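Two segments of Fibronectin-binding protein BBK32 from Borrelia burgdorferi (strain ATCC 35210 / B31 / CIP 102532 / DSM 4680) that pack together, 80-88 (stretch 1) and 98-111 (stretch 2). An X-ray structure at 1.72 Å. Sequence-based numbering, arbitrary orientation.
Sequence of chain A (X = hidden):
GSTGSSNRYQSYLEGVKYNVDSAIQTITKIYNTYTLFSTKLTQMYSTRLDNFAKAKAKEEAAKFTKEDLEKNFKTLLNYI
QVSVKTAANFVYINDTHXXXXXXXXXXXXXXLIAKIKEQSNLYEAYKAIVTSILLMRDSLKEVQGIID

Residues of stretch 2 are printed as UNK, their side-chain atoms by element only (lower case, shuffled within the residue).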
ATOM      1  N   ILE A  80      -0.557  -9.387   3.568  1.00 28.88           N
ATOM      2  CA  ILE A  80      -1.754  -9.453   4.408  1.00 31.42           C
ATOM      3  C   ILE A  80      -2.372 -10.848   4.364  1.00 31.23           C
ATOM      4  O   ILE A  80      -2.896 -11.341   5.372  1.00 32.04           O
ATOM      5  CB  ILE A  80      -2.770  -8.369   3.990  1.00 28.87           C
ATOM      6  CG1 ILE A  80      -2.187  -6.978   4.253  1.00 30.00           C
ATOM      7  CG2 ILE A  80      -4.110  -8.530   4.734  1.00 29.54           C
ATOM      8  CD1 ILE A  80      -1.722  -6.780   5.669  1.00 32.53           C
ATOM      9  N   GLN A  81      -2.320 -11.511   3.205  1.00 30.82           N
ATOM     10  CA  GLN A  81      -2.922 -12.838   3.109  1.00 37.19           C
ATOM     11  C   GLN A  81      -2.166 -13.846   3.963  1.00 34.99           C
ATOM     12  O   GLN A  81      -2.787 -14.711   4.599  1.00 34.86           O
ATOM     13  CB  GLN A  81      -2.991 -13.294   1.653  1.00 37.74           C
ATOM     14  CG  GLN A  81      -4.019 -12.527   0.847  1.00 39.81           C
ATOM     15  CD  GLN A  81      -4.190 -13.065  -0.556  1.00 41.87           C
ATOM     16  OE1 GLN A  81      -3.224 -13.486  -1.187  1.00 41.12           O
ATOM     17  NE2 GLN A  81      -5.423 -13.045  -1.052  1.00 50.00           N
ATOM     18  N   VAL A  82      -0.833 -13.724   4.024  1.00 34.82           N
ATOM     19  CA  VAL A  82      -0.047 -14.539   4.951  1.00 38.68           C
ATOM     20  C   VAL A  82      -0.396 -14.191   6.396  1.00 39.14           C
ATOM     21  O   VAL A  82      -0.484 -15.078   7.263  1.00 35.13           O
ATOM     22  CB  VAL A  82       1.458 -14.358   4.685  1.00 39.37           C
ATOM     23  CG1 VAL A  82       2.296 -15.055   5.770  1.00 40.74           C
ATOM     24  CG2 VAL A  82       1.816 -14.873   3.306  1.00 38.97           C
ATOM     25  N   SER A  83      -0.576 -12.897   6.682  1.00 32.96           N
ATOM     26  CA  SER A  83      -0.956 -12.473   8.026  1.00 32.33           C
ATOM     27  C   SER A  83      -2.267 -13.124   8.442  1.00 32.20           C
ATOM     28  O   SER A  83      -2.388 -13.627   9.568  1.00 34.17           O
ATOM     29  CB  SER A  83      -1.093 -10.951   8.086  1.00 32.86           C
ATOM     30  OG  SER A  83       0.189 -10.339   8.128  1.00 41.94           O
ATOM     31  N   VAL A  84      -3.249 -13.140   7.535  1.00 31.69           N
ATOM     32  CA  VAL A  84      -4.569 -13.682   7.845  1.00 32.66           C
ATOM     33  C   VAL A  84      -4.487 -15.191   8.052  1.00 36.68           C
ATOM     34  O   VAL A  84      -5.058 -15.735   9.003  1.00 34.10           O
ATOM     35  CB  VAL A  84      -5.575 -13.313   6.739  1.00 36.30           C
ATOM     36  CG1 VAL A  84      -6.865 -14.117   6.878  1.00 34.82           C
ATOM     37  CG2 VAL A  84      -5.868 -11.811   6.774  1.00 31.58           C
ATOM     38  N   LYS A  85      -3.759 -15.887   7.170  1.00 34.04           N
ATOM     39  CA  LYS A  85      -3.621 -17.334   7.330  1.00 36.24           C
ATOM     40  C   LYS A  85      -2.990 -17.681   8.675  1.00 40.36           C
ATOM     41  O   LYS A  85      -3.448 -18.603   9.375  1.00 35.40           O
ATOM     42  CB  LYS A  85      -2.792 -17.912   6.176  1.00 38.55           C
ATOM     43  CG  LYS A  85      -3.560 -18.016   4.864  1.00 50.53           C
ATOM     44  CD  LYS A  85      -2.636 -18.034   3.635  1.00 53.71           C
ATOM     45  CE  LYS A  85      -3.185 -17.120   2.526  1.00 52.84           C
ATOM     46  NZ  LYS A  85      -3.197 -17.757   1.173  1.00 55.61           N
ATOM     47  N   THR A  86      -1.949 -16.940   9.059  1.00 34.48           N
ATOM     48  CA  THR A  86      -1.281 -17.186  10.332  1.00 38.09           C
ATOM     49  C   THR A  86      -2.170 -16.794  11.503  1.00 38.23           C
ATOM     50  O   THR A  86      -2.281 -17.537  12.489  1.00 35.56           O
ATOM     51  CB  THR A  86       0.041 -16.425  10.381  1.00 38.91           C
ATOM     52  OG1 THR A  86       0.858 -16.828   9.280  1.00 42.03           O
ATOM     53  CG2 THR A  86       0.791 -16.735  11.679  1.00 40.22           C
ATOM     54  N   ALA A  87      -2.841 -15.645  11.407  1.00 32.06           N
ATOM     55  CA  ALA A  87      -3.696 -15.206  12.505  1.00 33.38           C
ATOM     56  C   ALA A  87      -4.920 -16.088  12.702  1.00 33.81           C
ATOM     57  O   ALA A  87      -5.572 -15.990  13.751  1.00 34.02           O
ATOM     58  CB  ALA A  87      -4.147 -13.759  12.287  1.00 32.31           C
ATOM     59  N   ALA A  88      -5.279 -16.921  11.722  1.00 32.16           N
ATOM     60  CA  ALA A  88      -6.421 -17.802  11.924  1.00 33.44           C
ATOM     61  C   ALA A  88      -6.162 -18.836  13.014  1.00 33.59           C
ATOM     62  O   ALA A  88      -7.117 -19.486  13.451  1.00 32.61           O
ATOM     63  CB  ALA A  88      -6.796 -18.512  10.622  1.00 35.21           C
ATOM     64  N   UNK A  98      -7.423  -8.787  16.292  1.00 40.90           N
ATOM     65  CA  UNK A  98      -6.442  -8.479  15.252  1.00 36.83           C
ATOM     66  C   UNK A  98      -6.717  -9.281  13.986  1.00 39.42           C
ATOM     67  O   UNK A  98      -6.662  -8.741  12.875  1.00 35.33           O
ATOM     68  c   UNK A  98      -5.032  -8.751  15.763  1.00 39.46           C
ATOM     69  N   UNK A  99      -7.005 -10.575  14.126  1.00 33.82           N
ATOM     70  CA  UNK A  99      -7.332 -11.373  12.946  1.00 36.33           C
ATOM     71  C   UNK A  99      -8.541 -10.802  12.207  1.00 36.24           C
ATOM     72  O   UNK A  99      -8.569 -10.764  10.969  1.00 31.50           O
ATOM     73  c   UNK A  99      -7.574 -12.829  13.357  1.00 33.42           C
ATOM     74  c   UNK A  99      -9.592 -15.175  11.079  1.00 42.85           C
ATOM     75  c   UNK A  99      -9.314 -13.939  11.915  1.00 38.51           C
ATOM     76  n   UNK A  99     -11.057 -15.360  10.876  1.00 42.26           N
ATOM     77  c   UNK A  99      -7.830 -13.794  12.206  1.00 36.09           C
ATOM     78  N   UNK A 100      -9.562 -10.359  12.945  1.00 30.54           N
ATOM     79  CA  UNK A 100     -10.737  -9.815  12.280  1.00 30.78           C
ATOM     80  C   UNK A 100     -10.404  -8.538  11.512  1.00 35.81           C
ATOM     81  O   UNK A 100     -10.905  -8.326  10.402  1.00 32.89           O
ATOM     82  c   UNK A 100     -11.844  -9.572  13.307  1.00 36.96           C
ATOM     83  c   UNK A 100     -12.963 -10.667  17.101  1.00 45.51           C
ATOM     84  n   UNK A 100     -12.940 -11.995  17.095  1.00 46.06           N
ATOM     85  n   UNK A 100     -12.653 -10.009  18.210  1.00 49.82           N
ATOM     86  n   UNK A 100     -13.294  -9.997  16.002  1.00 44.68           N
ATOM     87  c   UNK A 100     -13.650 -10.625  14.731  1.00 40.61           C
ATOM     88  c   UNK A 100     -12.410 -10.876  13.857  1.00 37.63           C
ATOM     89  N   UNK A 101      -9.556  -7.681  12.080  1.00 34.95           N
ATOM     90  CA  UNK A 101      -9.178  -6.463  11.365  1.00 34.99           C
ATOM     91  C   UNK A 101      -8.394  -6.794  10.099  1.00 31.66           C
ATOM     92  O   UNK A 101      -8.600  -6.172   9.055  1.00 31.80           O
ATOM     93  c   UNK A 101      -9.128  -4.987  13.460  1.00 44.39           C
ATOM     94  n   UNK A 101      -8.805  -2.085  13.038  1.00 59.02           N
ATOM     95  c   UNK A 101      -7.705  -2.902  13.643  1.00 52.22           C
ATOM     96  c   UNK A 101      -8.355  -5.555  12.273  1.00 37.79           C
ATOM     97  c   UNK A 101      -8.227  -4.143  14.360  1.00 50.17           C
ATOM     98  N   UNK A 102      -7.499  -7.778  10.180  1.00 30.81           N
ATOM     99  CA  UNK A 102      -6.698  -8.157   9.023  1.00 30.03           C
ATOM    100  C   UNK A 102      -7.562  -8.713   7.896  1.00 31.15           C
ATOM    101  O   UNK A 102      -7.311  -8.435   6.722  1.00 29.81           O
ATOM    102  c   UNK A 102      -5.634  -9.174   9.455  1.00 28.00           C
ATOM    103  c   UNK A 102      -3.581  -7.728   9.572  1.00 34.32           C
ATOM    104  c   UNK A 102      -3.713  -9.797  10.906  1.00 33.03           C
ATOM    105  c   UNK A 102      -4.516  -8.651  10.352  1.00 31.03           C
ATOM    106  N   UNK A 103      -8.582  -9.506   8.224  1.00 30.51           N
ATOM    107  CA  UNK A 103      -9.476  -9.990   7.177  1.00 34.32           C
ATOM    108  C   UNK A 103     -10.231  -8.842   6.518  1.00 35.11           C
ATOM    109  O   UNK A 103     -10.438  -8.845   5.298  1.00 34.49           O
ATOM    110  c   UNK A 103     -10.445 -11.022   7.746  1.00 37.89           C
ATOM    111  o   UNK A 103     -11.647 -13.402   9.013  1.00 44.23           O
ATOM    112  c   UNK A 103     -10.705 -13.490   8.196  1.00 51.54           C
ATOM    113  o   UNK A 103     -10.500 -14.495   7.461  1.00 48.97           O
ATOM    114  c   UNK A 103      -9.753 -12.310   8.091  1.00 41.67           C
ATOM    115  N   UNK A 104     -10.643  -7.848   7.306  1.00 33.43           N
ATOM    116  CA  UNK A 104     -11.290  -6.677   6.726  1.00 32.05           C
ATOM    117  C   UNK A 104     -10.342  -5.958   5.780  1.00 32.70           C
ATOM    118  O   UNK A 104     -10.744  -5.514   4.696  1.00 34.91           O
ATOM    119  c   UNK A 104     -11.743  -5.721   7.824  1.00 37.19           C
ATOM    120  c   UNK A 104     -12.938  -6.240   8.597  1.00 41.35           C
ATOM    121  o   UNK A 104     -13.762  -6.978   8.062  1.00 43.03           O
ATOM    122  n   UNK A 104     -13.036  -5.850   9.862  1.00 45.43           N
ATOM    123  N   UNK A 105      -9.072  -5.861   6.167  1.00 31.74           N
ATOM    124  CA  UNK A 105      -8.088  -5.166   5.342  1.00 30.61           C
ATOM    125  C   UNK A 105      -7.798  -5.948   4.067  1.00 31.92           C
ATOM    126  O   UNK A 105      -7.654  -5.364   2.986  1.00 29.70           O
ATOM    127  c   UNK A 105      -5.584  -4.687   5.272  1.00 31.16           C
ATOM    128  c   UNK A 105      -7.065  -3.784   7.164  1.00 33.65           C
ATOM    129  c   UNK A 105      -6.092  -3.764   8.301  1.00 35.13           C
ATOM    130  c   UNK A 105      -6.818  -4.922   6.168  1.00 30.69           C
ATOM    131  N   UNK A 106      -7.702  -7.276   4.170  1.00 29.67           N
ATOM    132  CA  UNK A 106      -7.546  -8.101   2.975  1.00 31.66           C
ATOM    133  C   UNK A 106      -8.638  -7.808   1.957  1.00 31.42           C
ATOM    134  O   UNK A 106      -8.352  -7.604   0.774  1.00 36.21           O
ATOM    135  c   UNK A 106      -7.584 -11.970   2.425  1.00 47.17           C
ATOM    136  c   UNK A 106      -7.299 -10.498   2.141  1.00 38.94           C
ATOM    137  o   UNK A 106      -8.070 -12.292   3.536  1.00 50.30           O
ATOM    138  o   UNK A 106      -7.320 -12.801   1.527  1.00 51.20           O
ATOM    139  c   UNK A 106      -7.550  -9.590   3.343  1.00 34.60           C
ATOM    140  N   UNK A 107      -9.900  -7.772   2.402  1.00 30.74           N
ATOM    141  CA  UNK A 107     -10.999  -7.515   1.474  1.00 34.05           C
ATOM    142  C   UNK A 107     -10.885  -6.127   0.845  1.00 36.47           C
ATOM    143  O   UNK A 107     -11.126  -5.957  -0.359  1.00 36.45           O
ATOM    144  c   UNK A 107     -12.338  -7.682   2.196  1.00 38.62           C
ATOM    145  N   UNK A 108     -10.496  -5.124   1.639  1.00 34.04           N
ATOM    146  CA  UNK A 108     -10.321  -3.775   1.101  1.00 34.70           C
ATOM    147  C   UNK A 108      -9.223  -3.736   0.046  1.00 34.63           C
ATOM    148  O   UNK A 108      -9.366  -3.059  -0.982  1.00 34.03           O
ATOM    149  c   UNK A 108     -10.824  -0.529   1.239  1.00 53.56           C
ATOM    150  c   UNK A 108      -9.649  -1.340   1.779  1.00 39.22           C
ATOM    151  o   UNK A 108     -11.978  -0.977   1.403  1.00 52.13           O
ATOM    152  o   UNK A 108     -10.592   0.566   0.658  1.00 45.20           O
ATOM    153  c   UNK A 108     -10.013  -2.786   2.233  1.00 36.20           C
ATOM    154  N   UNK A 109      -8.117  -4.454   0.275  1.00 29.92           N
ATOM    155  CA  UNK A 109      -7.028  -4.465  -0.710  1.00 29.45           C
ATOM    156  C   UNK A 109      -7.528  -5.007  -2.040  1.00 33.04           C
ATOM    157  O   UNK A 109      -7.189  -4.486  -3.114  1.00 33.77           O
ATOM    158  c   UNK A 109      -4.137  -5.366   1.708  1.00 30.59           C
ATOM    159  c   UNK A 109      -5.822  -5.275  -0.183  1.00 29.22           C
ATOM    160  c   UNK A 109      -4.739  -5.419  -1.260  1.00 31.90           C
ATOM    161  c   UNK A 109      -5.206  -4.574   1.016  1.00 28.49           C
ATOM    162  N   UNK A 110      -8.374  -6.040  -1.992  1.00 34.00           N
ATOM    163  CA  UNK A 110      -8.911  -6.587  -3.230  1.00 34.21           C
ATOM    164  C   UNK A 110      -9.778  -5.564  -3.948  1.00 34.48           C
ATOM    165  O   UNK A 110      -9.741  -5.467  -5.181  1.00 40.15           O
ATOM    166  c   UNK A 110      -8.668 -11.344  -1.634  1.00 50.51           C
ATOM    167  c   UNK A 110      -9.561 -10.302  -2.287  1.00 41.75           C
ATOM    168  c   UNK A 110      -8.764  -9.046  -2.608  1.00 40.35           C
ATOM    169  c   UNK A 110      -9.686  -7.871  -2.941  1.00 36.01           C
ATOM    170  n   UNK A 110      -9.445 -12.245  -0.731  1.00 55.44           N
ATOM    171  N   UNK A 111     -10.536  -4.767  -3.192  1.00 34.49           N
ATOM    172  CA  UNK A 111     -11.355  -3.715  -3.793  1.00 34.95           C
ATOM    173  C   UNK A 111     -10.489  -2.653  -4.462  1.00 35.55           C
ATOM    174  O   UNK A 111     -10.816  -2.163  -5.551  1.00 38.84           O
ATOM    175  c   UNK A 111     -13.076  -1.946  -3.321  1.00 37.11           C
ATOM    176  o   UNK A 111     -13.145  -4.072  -2.215  1.00 41.11           O
ATOM    177  c   UNK A 111     -12.251  -3.081  -2.731  1.00 35.61           C
TER

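Position 98 has a single side-chain carbon, directed sideways; its CB lies 6.2 Å from the CB of Ala-87, too far to touch. It is Ala-98, small and buried. Position 99 carries four carbons in a row ending in nitrogen; its CB points toward stretch 1 and its chain packs on Ala-87. This is Lys-99. Its CG lies 3.5 Å from the O of Ala-87 and 3.7 Å from the CB of Ala-87, so the aliphatic stem packs while the charged end leads away.

Position 100 shows three carbons, a nitrogen, then a carbon bearing two more nitrogens, out of reach of stretch 1: Arg-100, its charged guanidinium exposed to solvent. Position 101, again four carbons ending in nitrogen, is also free of the contact; it is Lys-101, whose charge suits a partly exposed site.

At position 102 four carbons fork at the second and pack on Ile-80, Ser-83, Val-84 and Ala-87. This is Leu-102. Its CD1 lies 4.0 Å from the CB of Ser-83 and 4.2 Å from the CB of Ala-87, and its CB lies 3.8 Å from the CG2 of Val-84; a branched apolar chain suits a site lined by such small groups.

Position 103 has three carbons, the third carrying two oxygens, and touches Val-84: Glu-103. Its CG meets the CG1 of Val-84 at 3.6 Å, while OE1 accepts a hydrogen bond from the NZ of Lys-99 at 2.8 Å, a salt bridge between residues about one helical turn apart. Position 104 has two carbons, the second bearing one oxygen and one nitrogen: Asn-104, directed away from stretch 1 and exposed, where a polar amide is at ease.

Position 105 has four carbons forked at the first, one arm two carbons long, against Ile-80. This is Ile-105, buried; its CG2 meets the CG2 of Ile-80 at 4.2 Å. At position 106 three carbons end in two oxygens, touching Ile-80, Gln-81 and Val-84: Glu-106. Its CB sits 3.9 Å from the CG2 of Ile-80, and the extended chain carries OE2 to the NE2 of Gln-81, which donates a hydrogen bond of 3.2 Å.

Position 107, one carbon, exposed and remote, is Ala-107, which needs no partner. Position 108, three carbons with two terminal oxygens, is Glu-108, with OE2 hydrogen-bonded elsewhere in the structure. Position 109 has four carbons forked at the first, the tip of its two-carbon arm meeting Ile-80: Ile-109, buried, with CD1 3.6 Å from the CG1 of Ile-80. Position 110, four carbons ending in nitrogen, nears Gln-81: Lys-110. Its CE lies 3.7 Å from the NE2 of Gln-81, and the long stem brings NZ to the OE2 of Glu-106 in a weak hydrogen bond of 3.2 Å, within a salt bridge. Position 111, one carbon carrying an oxygen and a carbon, is Thr-111, exposed.

The helices run roughly antiparallel, with 148° between their N-to-C directions and axes 9.2 Å apart at closest approach. Ile-80 is the knob, seated among Leu-102, Ile-105, Glu-106 and Ile-109, while Val-84 and Ala-87 continue the apolar line toward Lys-99. Gln-81 and Glu-106 supply the sole hydrogen bond between the stretches; otherwise van der Waals packing holds them together.

Stretch 2 (98-111) AKRKLENIEAEIKT
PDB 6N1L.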